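Local coordinates for protein probable endonuclease 4 (PDB 4HNO) that probably repairs DNA as a metal-dependent endonuclease, cutting the backbone at abasic sites to leave a 3'-hydroxyl and a 5'-terminal sugar phosphate, at residues 77-82 with 130-135; 111-116 with 161-166; 123-128 with 167-172; 147-150 with 154-157. All coordinates share one frame; numbering follows the deposited sequence. Where two conformers were deposited one is given.

Contact 1: residues 77-82 with 130-135; sequences INLASP and RGLNEV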
loop_
_atom_site.group_PDB
_atom_site.type_symbol
_atom_site.label_atom_id
_atom_site.label_comp_id
_atom_site.label_asym_id
_atom_site.label_seq_id
_atom_site.Cartn_x
_atom_site.Cartn_y
_atom_site.Cartn_z
ATOM N N ILE A 77 3.995 13.978 -1.516
ATOM C CA ILE A 77 5.204 13.570 -2.203
ATOM C C ILE A 77 4.876 13.150 -3.633
ATOM O O ILE A 77 3.949 12.376 -3.868
ATOM C CB ILE A 77 5.856 12.444 -1.413
ATOM C CG1 ILE A 77 6.453 13.005 -0.112
ATOM C CG2 ILE A 77 6.892 11.682 -2.245
ATOM C CD1 ILE A 77 6.756 11.939 0.906
ATOM N N ASN A 78 5.623 13.691 -4.578
ATOM C CA ASN A 78 5.412 13.382 -5.984
ATOM C C ASN A 78 6.746 13.403 -6.707
ATOM O O ASN A 78 7.184 14.428 -7.224
ATOM C CB ASN A 78 4.445 14.363 -6.620
ATOM C CG ASN A 78 4.197 14.032 -8.063
ATOM O OD1 ASN A 78 4.642 12.994 -8.558
ATOM N ND2 ASN A 78 3.516 14.921 -8.777
ATOM N N LEU A 79 7.376 12.235 -6.733
ATOM C CA LEU A 79 8.679 12.078 -7.370
ATOM C C LEU A 79 8.630 12.158 -8.896
ATOM O O LEU A 79 9.678 12.177 -9.525
ATOM C CB LEU A 79 9.316 10.747 -6.981
ATOM C CG LEU A 79 9.643 10.543 -5.503
ATOM C CD1 LEU A 79 10.223 9.132 -5.329
ATOM C CD2 LEU A 79 10.592 11.595 -4.975
ATOM N N ALA A 80 7.428 12.202 -9.480
ATOM C CA ALA A 80 7.306 12.418 -10.918
ATOM C C ALA A 80 7.063 13.875 -11.270
ATOM O O ALA A 80 6.968 14.202 -12.448
ATOM C CB ALA A 80 6.203 11.565 -11.517
ATOM N N SER A 81 6.962 14.756 -10.289
ATOM C CA SER A 81 6.586 16.124 -10.585
ATOM C C SER A 81 7.556 16.754 -11.558
ATOM O O SER A 81 8.770 16.653 -11.385
ATOM C CB SER A 81 6.587 16.967 -9.324
ATOM O OG SER A 81 6.288 18.311 -9.657
ATOM N N PRO A 82 7.048 17.488 -12.545
ATOM C CA PRO A 82 7.921 18.245 -13.446
ATOM C C PRO A 82 8.330 19.596 -12.857
ATOM O O PRO A 82 8.993 20.363 -13.546
ATOM C CB PRO A 82 7.039 18.432 -14.685
ATOM C CG PRO A 82 5.671 18.539 -14.110
ATOM C CD PRO A 82 5.641 17.552 -12.961
ATOM N N ARG A 130 15.184 8.642 -10.332
ATOM C CA ARG A 130 16.210 9.517 -9.782
ATOM C C ARG A 130 15.913 9.809 -8.307
ATOM O O ARG A 130 16.806 9.824 -7.471
ATOM C CB ARG A 130 16.283 10.809 -10.615
ATOM C CG ARG A 130 17.413 11.730 -10.247
ATOM C CD ARG A 130 17.459 12.956 -11.141
ATOM N NE ARG A 130 18.661 13.724 -10.852
ATOM C CZ ARG A 130 19.124 14.731 -11.575
ATOM N NH1 ARG A 130 18.481 15.133 -12.661
ATOM N NH2 ARG A 130 20.241 15.347 -11.203
ATOM N N GLY A 131 14.650 10.075 -8.006
ATOM C CA GLY A 131 14.252 10.357 -6.639
ATOM C C GLY A 131 14.411 9.163 -5.713
ATOM O O GLY A 131 14.932 9.304 -4.595
ATOM N N LEU A 132 13.973 7.996 -6.172
ATOM C CA LEU A 132 14.161 6.789 -5.388
ATOM C C LEU A 132 15.632 6.502 -5.151
ATOM O O LEU A 132 16.007 6.081 -4.063
ATOM C CB LEU A 132 13.489 5.599 -6.052
ATOM C CG LEU A 132 11.967 5.620 -6.043
ATOM C CD1 LEU A 132 11.429 4.461 -6.869
ATOM C CD2 LEU A 132 11.417 5.584 -4.625
ATOM N N ASN A 133 16.474 6.736 -6.150
ATOM C CA ASN A 133 17.899 6.542 -5.928
ATOM C C ASN A 133 18.423 7.494 -4.860
ATOM O O ASN A 133 19.205 7.089 -4.002
ATOM C CB ASN A 133 18.680 6.713 -7.224
ATOM C CG ASN A 133 18.599 5.532 -8.139
ATOM O OD1 ASN A 133 18.392 4.400 -7.705
ATOM N ND2 ASN A 133 18.791 5.788 -9.422
ATOM N N GLU A 134 18.017 8.757 -4.895
ATOM C CA GLU A 134 18.495 9.685 -3.886
ATOM C C GLU A 134 18.049 9.248 -2.495
ATOM O O GLU A 134 18.806 9.360 -1.529
ATOM C CB GLU A 134 18.016 11.108 -4.161
ATOM C CG GLU A 134 18.677 11.720 -5.338
ATOM C CD GLU A 134 20.189 11.638 -5.241
ATOM O OE1 GLU A 134 20.743 12.113 -4.222
ATOM O OE2 GLU A 134 20.827 11.062 -6.153
ATOM N N VAL A 135 16.830 8.746 -2.372
ATOM C CA VAL A 135 16.342 8.304 -1.073
ATOM C C VAL A 135 17.038 7.024 -0.624
ATOM O O VAL A 135 17.571 6.946 0.488
ATOM C CB VAL A 135 14.825 8.130 -1.101
ATOM C CG1 VAL A 135 14.305 7.516 0.180
ATOM C CG2 VAL A 135 14.138 9.471 -1.390
#
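The peptide plane that joins Gly131 to Leu132 offers one face to Leu79: methyl CD1 of Leu79 lies over that face, above the carbonyl carbon C of Gly131 and leaning somewhat off the perpendicular, at 4.2 Å. The other flat group is the amide of Asn78 in the turn. Its OD1 accepts a bond from the backbone N of Ala80, 3.0 Å away, and that donor lies well above the carbonyl plane, 46° out of it. This is an Asx turn, set within a type I beta turn from Asn78 to Ser81. Asparagine suits the place because its short side chain folds back on the following backbone, and the same OD1 also accepts from the backbone N of Ser115.

Leu79 and Leu132 cross at about a right angle, and the touch is between branch ends: CD1 of Leu79 lies 3.8 Å from CD2 of Leu132. Both leucines hold CG anti to the carbonyl carbon (chi1 -63° for Leu79). For Leu132, whose CB does not aim at the turn, this swings the methyls back to it. Gly131 has no beta carbon to run into CD2 of Leu79, so the CA atoms of Leu79 and Gly131 come within 5.9 Å. The contact is buried and apolar, shaped by leucine methyls and by the bare backbone of Gly131.

Leu79 also packs on Val91 and Leu94 of helix 84-104, while Leu132 reaches Ile144 of strand 143-147 and Val170. The turn is therefore seated on helix 121-136, joining the loop after strand 69-72 to the helix that follows strand 108-115 in the TIM barrel.

Contact 2: residues 111-116 with 161-166; sequences IHPGSH and EQLKKI. With ZN (zinc ion), chain B.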
loop_
_atom_site.group_PDB
_atom_site.type_symbol
_atom_site.label_atom_id
_atom_site.label_comp_id
_atom_site.label_asym_id
_atom_site.label_seq_id
_atom_site.Cartn_x
_atom_site.Cartn_y
_atom_site.Cartn_z
ATOM N N ILE A 111 4.456 3.904 -1.400
ATOM C CA ILE A 111 4.255 5.152 -2.115
ATOM C C ILE A 111 3.445 4.923 -3.390
ATOM O O ILE A 111 3.514 3.891 -4.023
ATOM C CB ILE A 111 5.621 5.826 -2.484
ATOM C CG1 ILE A 111 6.358 5.098 -3.622
ATOM C CG2 ILE A 111 6.535 5.964 -1.289
ATOM C CD1 ILE A 111 7.487 5.923 -4.252
ATOM N N HIS A 112 2.724 5.952 -3.786
ATOM C CA HIS A 112 2.223 6.057 -5.152
ATOM C C HIS A 112 3.377 6.629 -5.994
ATOM O O HIS A 112 4.006 7.603 -5.590
ATOM C CB HIS A 112 1.033 6.994 -5.224
ATOM C CG HIS A 112 -0.136 6.525 -4.425
ATOM N ND1 HIS A 112 -1.385 7.070 -4.528
ATOM C CD2 HIS A 112 -0.258 5.507 -3.548
ATOM C CE1 HIS A 112 -2.209 6.446 -3.702
ATOM N NE2 HIS A 112 -1.537 5.520 -3.052
ATOM N N PRO A 113 3.673 6.048 -7.137
ATOM C CA PRO A 113 4.840 6.497 -7.903
ATOM C C PRO A 113 4.899 7.987 -8.179
ATOM O O PRO A 113 5.976 8.583 -8.052
ATOM C CB PRO A 113 4.732 5.671 -9.189
ATOM C CG PRO A 113 4.084 4.388 -8.728
ATOM C CD PRO A 113 3.053 4.840 -7.731
ATOM N N GLY A 114 3.786 8.572 -8.575
ATOM C CA GLY A 114 3.743 9.986 -8.854
ATOM C C GLY A 114 2.895 10.299 -10.075
ATOM O O GLY A 114 2.369 9.415 -10.755
ATOM N N SER A 115 2.771 11.597 -10.334
ATOM C CA SER A 115 2.089 12.098 -11.521
ATOM C C SER A 115 3.009 13.051 -12.269
ATOM O O SER A 115 3.574 13.969 -11.674
ATOM C CB SER A 115 0.825 12.833 -11.168
ATOM O OG SER A 115 0.370 13.539 -12.332
ATOM N N HIS A 116 3.126 12.851 -13.589
ATOM C CA HIS A 116 3.932 13.720 -14.431
ATOM C C HIS A 116 3.209 14.957 -14.904
ATOM O O HIS A 116 3.773 15.796 -15.608
ATOM C CB HIS A 116 4.497 12.963 -15.625
ATOM C CG HIS A 116 3.460 12.283 -16.447
ATOM N ND1 HIS A 116 2.542 12.968 -17.205
ATOM C CD2 HIS A 116 3.181 10.970 -16.590
ATOM C CE1 HIS A 116 1.747 12.090 -17.791
ATOM N NE2 HIS A 116 2.109 10.872 -17.428
ATOM N N GLU A 161 3.209 -2.878 -15.493
ATOM C CA GLU A 161 4.390 -2.668 -16.317
ATOM C C GLU A 161 5.119 -1.366 -15.949
ATOM O O GLU A 161 6.351 -1.310 -16.024
ATOM C CB GLU A 161 3.994 -2.630 -17.803
ATOM C CG GLU A 161 5.061 -2.192 -18.761
ATOM C CD GLU A 161 6.177 -3.180 -18.898
ATOM O OE1 GLU A 161 5.959 -4.380 -18.610
ATOM O OE2 GLU A 161 7.275 -2.761 -19.326
ATOM N N GLN A 162 4.382 -0.325 -15.610
ATOM C CA GLN A 162 5.007 0.943 -15.265
ATOM C C GLN A 162 5.806 0.826 -13.961
ATOM O O GLN A 162 6.875 1.418 -13.820
ATOM C CB GLN A 162 3.939 2.031 -15.164
ATOM C CG GLN A 162 3.292 2.337 -16.498
ATOM C CD GLN A 162 1.912 2.908 -16.358
ATOM O OE1 GLN A 162 1.407 3.108 -15.261
ATOM N NE2 GLN A 162 1.241 3.077 -17.483
ATOM N N LEU A 163 5.273 0.067 -13.001
ATOM C CA LEU A 163 6.000 -0.172 -11.754
ATOM C C LEU A 163 7.278 -0.953 -12.033
ATOM O O LEU A 163 8.310 -0.701 -11.418
ATOM C CB LEU A 163 5.140 -0.920 -10.731
ATOM C CG LEU A 163 3.786 -0.317 -10.423
ATOM C CD1 LEU A 163 3.129 -1.103 -9.304
ATOM C CD2 LEU A 163 3.876 1.149 -10.042
ATOM N N LYS A 164 7.202 -1.925 -12.946
ATOM C CA LYS A 164 8.373 -2.693 -13.332
ATOM C C LYS A 164 9.417 -1.797 -13.996
ATOM O O LYS A 164 10.615 -1.926 -13.732
ATOM C CB LYS A 164 7.948 -3.836 -14.275
ATOM C CG LYS A 164 9.077 -4.645 -14.853
ATOM C CD LYS A 164 9.726 -4.093 -16.117
ATOM C CE LYS A 164 8.771 -3.867 -17.234
ATOM N NZ LYS A 164 9.513 -3.735 -18.526
ATOM N N LYS A 165 8.989 -0.883 -14.853
ATOM C CA LYS A 165 9.939 -0.004 -15.520
ATOM C C LYS A 165 10.711 0.815 -14.486
ATOM O O LYS A 165 11.915 1.006 -14.619
ATOM C CB LYS A 165 9.242 0.902 -16.523
ATOM C CG LYS A 165 8.828 0.216 -17.809
ATOM C CD LYS A 165 8.167 1.201 -18.773
ATOM C CE LYS A 165 8.052 0.665 -20.168
ATOM N NZ LYS A 165 6.980 -0.349 -20.301
ATOM N N ILE A 166 10.007 1.321 -13.482
ATOM C CA ILE A 166 10.651 2.061 -12.406
ATOM C C ILE A 166 11.609 1.155 -11.644
ATOM O O ILE A 166 12.796 1.465 -11.487
ATOM C CB ILE A 166 9.590 2.648 -11.437
ATOM C CG1 ILE A 166 8.722 3.680 -12.127
ATOM C CG2 ILE A 166 10.280 3.247 -10.208
ATOM C CD1 ILE A 166 7.411 3.950 -11.401
HETATM ZN ZN ZN B . -1.984 4.274 -1.572
HETATM O O HOH W 1 -3.777 3.676 -1.240
#
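Pro113 and Leu163 meet at about a right angle, the ring of the proline set crosswise to the leucine side chain. The touching atoms are CG of Pro113 and CD2 of Leu163, a close 3.5 Å apart. The CB of Leu163 does not aim at the proline, but with CG anti to the carbonyl carbon (chi1 -53°) the branch turns and brings CD2 onto the proline ring. Ile166, nearly one helical turn further on, points its CB toward the strand. Its CD1, at the end of the longer branch, comes 3.9 Å from CB of Pro113. The proline ring is thus touched at two neighbouring carbons by two side chains of helix 160-169.

Proline suits this spot because its compact ring carries no donor and packs, with little freedom of movement, between the irregular part of strand 108-115 and the helix. Gly114, which follows, has a positive phi of 140°, a conformation that favours glycine. Beyond these neighbours, Leu163 and Ile166 both lean on Leu146 of strand 143-147, and Pro113 also packs on Ile128 of helix 121-136.

His112, next to the proline, points away from the helix. Its NE2 binds the zinc ion at 2.0 Å, and the water on that ion lies at the edge of the imidazole, in its plane. His72 and Glu147 are the other protein ligands.

The chemistry therefore divides at one peptide bond: on the helix side the contact is apolar, without direction, and rests on shape, whereas the adjacent residue makes a directed metal bond.

Contact 3: residues 123-128 with 167-172; sequences EGIDRI and RDLVDQ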
loop_
_atom_site.group_PDB
_atom_site.type_symbol
_atom_site.label_atom_id
_atom_site.label_comp_id
_atom_site.label_asym_id
_atom_site.label_seq_id
_atom_site.Cartn_x
_atom_site.Cartn_y
_atom_site.Cartn_z
ATOM N N GLU A 123 9.673 10.377 -19.138
ATOM C CA GLU A 123 10.413 11.367 -18.393
ATOM C C GLU A 123 10.012 11.339 -16.913
ATOM O O GLU A 123 10.856 11.502 -16.030
ATOM C CB GLU A 123 10.199 12.770 -18.962
ATOM C CG GLU A 123 10.602 12.901 -20.414
ATOM C CD GLU A 123 9.486 12.586 -21.435
ATOM O OE1 GLU A 123 8.589 11.763 -21.166
ATOM O OE2 GLU A 123 9.517 13.172 -22.540
ATOM N N GLY A 124 8.730 11.110 -16.643
ATOM C CA GLY A 124 8.274 10.998 -15.272
ATOM C C GLY A 124 8.840 9.785 -14.571
ATOM O O GLY A 124 9.246 9.891 -13.403
ATOM N N ILE A 125 8.887 8.644 -15.256
ATOM C CA ILE A 125 9.520 7.463 -14.690
ATOM C C ILE A 125 10.963 7.761 -14.346
ATOM O O ILE A 125 11.440 7.377 -13.278
ATOM C CB ILE A 125 9.366 6.258 -15.625
ATOM C CG1 ILE A 125 7.918 5.775 -15.549
ATOM C CG2 ILE A 125 10.364 5.158 -15.292
ATOM C CD1 ILE A 125 7.579 4.677 -16.529
ATOM N N ASP A 126 11.688 8.433 -15.239
ATOM C CA ASP A 126 13.082 8.726 -14.942
ATOM C C ASP A 126 13.201 9.620 -13.705
ATOM O O ASP A 126 14.131 9.439 -12.907
ATOM C CB ASP A 126 13.783 9.357 -16.140
ATOM C CG ASP A 126 14.159 8.354 -17.219
ATOM O OD1 ASP A 126 14.420 8.809 -18.347
ATOM O OD2 ASP A 126 14.185 7.141 -16.949
ATOM N N ARG A 127 12.297 10.573 -13.521
ATOM C CA ARG A 127 12.332 11.418 -12.329
ATOM C C ARG A 127 12.048 10.597 -11.076
ATOM O O ARG A 127 12.660 10.839 -10.030
ATOM C CB ARG A 127 11.359 12.599 -12.436
ATOM C CG ARG A 127 11.822 13.673 -13.415
ATOM C CD ARG A 127 10.993 14.940 -13.340
ATOM N NE ARG A 127 9.617 14.754 -13.742
ATOM C CZ ARG A 127 9.156 14.917 -14.979
ATOM N NH1 ARG A 127 7.861 14.752 -15.207
ATOM N NH2 ARG A 127 9.974 15.242 -15.991
ATOM N N ILE A 128 11.119 9.654 -11.164
ATOM C CA ILE A 128 10.815 8.793 -10.018
ATOM C C ILE A 128 12.056 7.969 -9.669
ATOM O O ILE A 128 12.435 7.855 -8.504
ATOM C CB ILE A 128 9.628 7.889 -10.297
ATOM C CG1 ILE A 128 8.348 8.698 -10.466
ATOM C CG2 ILE A 128 9.469 6.874 -9.152
ATOM C CD1 ILE A 128 7.231 7.898 -11.109
ATOM N N ARG A 167 11.087 0.046 -11.134
ATOM C CA ARG A 167 11.868 -0.787 -10.255
ATOM C C ARG A 167 13.150 -1.253 -10.932
ATOM O O ARG A 167 14.228 -1.274 -10.324
ATOM C CB ARG A 167 11.044 -1.990 -9.801
ATOM C CG ARG A 167 11.859 -2.952 -8.964
ATOM C CD ARG A 167 11.010 -4.022 -8.277
ATOM N NE ARG A 167 11.886 -4.793 -7.449
ATOM C CZ ARG A 167 12.606 -5.813 -7.852
ATOM N NH1 ARG A 167 12.419 -6.332 -9.043
ATOM N NH2 ARG A 167 13.487 -6.337 -7.013
ATOM N N ASP A 168 13.049 -1.642 -12.198
ATOM C CA ASP A 168 14.182 -2.247 -12.866
ATOM C C ASP A 168 15.318 -1.241 -13.119
ATOM O O ASP A 168 16.450 -1.647 -13.348
ATOM C CB ASP A 168 13.738 -2.932 -14.151
ATOM C CG ASP A 168 13.002 -4.246 -13.899
ATOM O OD1 ASP A 168 12.892 -4.670 -12.724
ATOM O OD2 ASP A 168 12.540 -4.848 -14.888
ATOM N N LEU A 169 15.032 0.053 -13.025
ATOM C CA LEU A 169 16.048 1.080 -13.202
ATOM C C LEU A 169 16.685 1.548 -11.896
ATOM O O LEU A 169 17.709 2.209 -11.949
ATOM C CB LEU A 169 15.455 2.295 -13.923
ATOM C CG LEU A 169 15.181 2.096 -15.415
ATOM C CD1 LEU A 169 14.259 3.189 -15.922
ATOM C CD2 LEU A 169 16.490 2.094 -16.197
ATOM N N VAL A 170 16.087 1.262 -10.747
ATOM C CA VAL A 170 16.593 1.755 -9.468
ATOM C C VAL A 170 17.845 0.991 -9.053
ATOM O O VAL A 170 17.923 -0.228 -9.218
ATOM C CB VAL A 170 15.477 1.630 -8.403
ATOM C CG1 VAL A 170 15.966 1.863 -6.983
ATOM C CG2 VAL A 170 14.354 2.595 -8.722
ATOM N N ASP A 171 18.813 1.694 -8.478
ATOM C CA ASP A 171 20.075 1.054 -8.109
ATOM C C ASP A 171 19.848 -0.063 -7.079
ATOM O O ASP A 171 20.314 -1.201 -7.238
ATOM C CB ASP A 171 21.050 2.067 -7.506
ATOM C CG ASP A 171 21.484 3.169 -8.428
ATOM O OD1 ASP A 171 21.486 2.977 -9.642
ATOM O OD2 ASP A 171 21.891 4.234 -7.886
ATOM N N GLN A 172 19.100 0.238 -6.035
ATOM C CA GLN A 172 18.853 -0.707 -4.938
ATOM C C GLN A 172 17.498 -1.369 -5.122
ATOM O O GLN A 172 16.581 -1.219 -4.319
ATOM C CB GLN A 172 18.979 -0.027 -3.579
ATOM C CG GLN A 172 20.403 0.434 -3.330
ATOM C CD GLN A 172 20.664 0.846 -1.908
ATOM O OE1 GLN A 172 20.350 0.113 -0.959
ATOM N NE2 GLN A 172 21.227 2.016 -1.725
#
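Behind Ile125 and Asp126, the two residues that touch Leu169, runs the shortest polar bond within these segments: the backbone N of Ile128 gives its hydrogen to O of Gly124 at 2.9 Å. It belongs to the regular ladder of helix 121-136, which places Ile125 and Asp126 next to each other on the flank near Leu169.

One methyl does the work across the gap. CD1 of Leu169 lies 4.1 Å from OD2 of Asp126 and 4.4 Å from CG2 of Ile125, so a single branch tip reaches both side chains. The CB of Leu169 points toward helix 121-136. That of Asp126 does not point at Leu169, but with CG anti to the carbonyl carbon (chi1 -77°) its carboxylate bends round until OD2 comes near the leucine methyl; the two side chains cross obliquely. This is loose van der Waals contact, since a methyl offers the carboxylate no bond.

The residue types follow the gradient from core to surface. Ile125 is buried, and its branched chain also packs on Ile156, Lys165 and Ile166. Asp126 is exposed, as suits a carboxylate at the margin. Leu169 is exposed too, yet its side chain gains some cover from helix 121-136, including Val129.

Helix 121-136 follows strand 108-115, and helix 160-169 follows strand 143-147 after the short strand 155-156, both in the outer layer of the TIM barrel. The contact joins them near its outside, away from the metal site. A little further along, Val170 packs on Leu136, and Asn133 OD1 accepts from the backbone N of Asp171, continuing the join between helix 121-136 and the chain beyond residue 169.

Contact 4: residues 147-150 with 154-157; sequences ENVS and GNIG. With MN (manganese (II) ion), chain E; ZN (zinc ion), chain B.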
loop_
_atom_site.group_PDB
_atom_site.type_symbol
_atom_site.label_atom_id
_atom_site.label_comp_id
_atom_site.label_asym_id
_atom_site.label_seq_id
_atom_site.Cartn_x
_atom_site.Cartn_y
_atom_site.Cartn_z
ATOM N N GLU A 147 2.949 1.195 -5.170
ATOM C CA GLU A 147 1.548 0.814 -5.246
ATOM C C GLU A 147 0.986 1.168 -6.613
ATOM O O GLU A 147 1.220 2.256 -7.123
ATOM C CB GLU A 147 0.783 1.551 -4.161
ATOM C CG GLU A 147 -0.671 1.154 -4.081
ATOM C CD GLU A 147 -1.508 2.017 -3.190
ATOM O OE1 GLU A 147 -2.750 1.979 -3.341
ATOM O OE2 GLU A 147 -0.945 2.705 -2.307
ATOM N N ASN A 148 0.207 0.256 -7.192
ATOM C CA ASN A 148 -0.529 0.629 -8.395
ATOM C C ASN A 148 -1.641 1.617 -8.064
ATOM O O ASN A 148 -2.207 1.605 -6.961
ATOM C CB ASN A 148 -1.093 -0.589 -9.117
ATOM C CG ASN A 148 -2.124 -1.313 -8.290
ATOM O OD1 ASN A 148 -1.812 -1.755 -7.190
ATOM N ND2 ASN A 148 -3.340 -1.467 -8.808
ATOM N N VAL A 149 -1.950 2.467 -9.041
ATOM C CA VAL A 149 -2.852 3.586 -8.884
ATOM C C VAL A 149 -3.876 3.568 -10.021
ATOM O O VAL A 149 -3.838 2.740 -10.924
ATOM C CB VAL A 149 -2.086 4.921 -8.822
ATOM C CG1 VAL A 149 -1.218 4.961 -7.568
ATOM C CG2 VAL A 149 -1.271 5.156 -10.078
ATOM N N SER A 150 -4.794 4.515 -9.968
ATOM C CA SER A 150 -5.790 4.665 -11.019
ATOM C C SER A 150 -5.277 5.598 -12.115
ATOM O O SER A 150 -4.370 6.413 -11.902
ATOM C CB SER A 150 -7.086 5.186 -10.421
ATOM O OG SER A 150 -7.508 4.348 -9.372
ATOM N N GLY A 154 -2.042 12.638 -14.779
ATOM C CA GLY A 154 -0.764 12.189 -15.196
ATOM C C GLY A 154 -0.241 11.096 -14.303
ATOM O O GLY A 154 0.959 10.901 -14.300
ATOM N N ASN A 155 -1.093 10.341 -13.598
ATOM C CA ASN A 155 -0.584 9.278 -12.744
ATOM C C ASN A 155 0.233 8.274 -13.537
ATOM O O ASN A 155 -0.126 7.862 -14.649
ATOM C CB ASN A 155 -1.713 8.508 -12.094
ATOM C CG ASN A 155 -2.310 9.203 -10.918
ATOM O OD1 ASN A 155 -1.862 10.277 -10.505
ATOM N ND2 ASN A 155 -3.340 8.585 -10.355
ATOM N N ILE A 156 1.317 7.855 -12.896
ATOM C CA ILE A 156 2.140 6.729 -13.314
ATOM C C ILE A 156 1.890 5.589 -12.344
ATOM O O ILE A 156 1.877 5.795 -11.132
ATOM C CB ILE A 156 3.622 7.126 -13.327
ATOM C CG1 ILE A 156 3.857 8.236 -14.347
ATOM C CG2 ILE A 156 4.502 5.922 -13.591
ATOM C CD1 ILE A 156 5.234 8.883 -14.245
ATOM N N GLY A 157 1.702 4.392 -12.889
ATOM C CA GLY A 157 1.521 3.201 -12.088
ATOM C C GLY A 157 0.151 2.574 -12.171
ATOM O O GLY A 157 -0.175 1.745 -11.321
HETATM MN MN MN E . -4.185 1.839 -1.749
HETATM ZN ZN ZN B . -1.984 4.274 -1.572
HETATM O O HOH W 1 -3.777 3.676 -1.240
#
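Asn155 reaches across to the chain of Val149 and Ser150. Its CB lies 3.9 Å from Val149 CG2 and also brushes the carbonyl oxygen of Ser150. CG, anti to the carbonyl carbon of its own residue (chi1 -79°), is no nearer that oxygen than CB; only the tip closes on it, where ND2 donates one N-H to Ser150 O at 2.9 Å and 162°. The acceptor lies close to the amide plane of Asn155, so the N-H is well aimed, though tilted somewhat from the carbonyl plane of Ser150. Asparagine fits because its amide can satisfy a buried main-chain oxygen.

A second bond closes the other end: Val149 N to Gly157 O, 3.0 Å and nearly straight at 159°, with the donor well above the carbonyl plane. The same oxygen receives a CA-H...O contact from Asn148, CA to Gly157 O being 3.2 Å. Between the two bonds, CG2 of Val149 packs against Ile156 O, 3.4 Å away. Gly157 has a positive phi and brings its bare backbone against the valine.

Glu147 bridges two metals. Its extended side chain puts OE2 on the zinc ion at 2.0 Å and OE1 on the manganese ion at 2.1 Å; a water is bound to both metals. Asn110 also donates to OE2. Asp181, His218 and Glu263 complete the protein ligands of the manganese, and Asn148 OD1 accepts from Asp181 N.

The contact thus folds the loop after strand 143-147 back onto the short strand 155-156, which pairs antiparallel with strand 108-115, at the metal-holding end of the TIM barrel.

How the contacts relate
Contacts 2 and 4 lie closest together, with centres 6 Å apart, and share the zinc ion and its water: His112 comes from one and Glu147 from the other. Their strands are joined by Gly114 O and Ile156 N, 2.9 Å apart. Contact 3 has its centre 8 Å from that of contact 2 and uses the same helix 160-169, with Ile166 packed on Ile125 and Ile128. Contacts 1 and 3 share helix 121-136 and are tied by Arg127 NH1 to Ala80 O, 3.0 Å. Ile156 CD1 links contact 4 to both, touching Ala80 and Ile128. The packing thus runs from the metal centre outward to the helical layer.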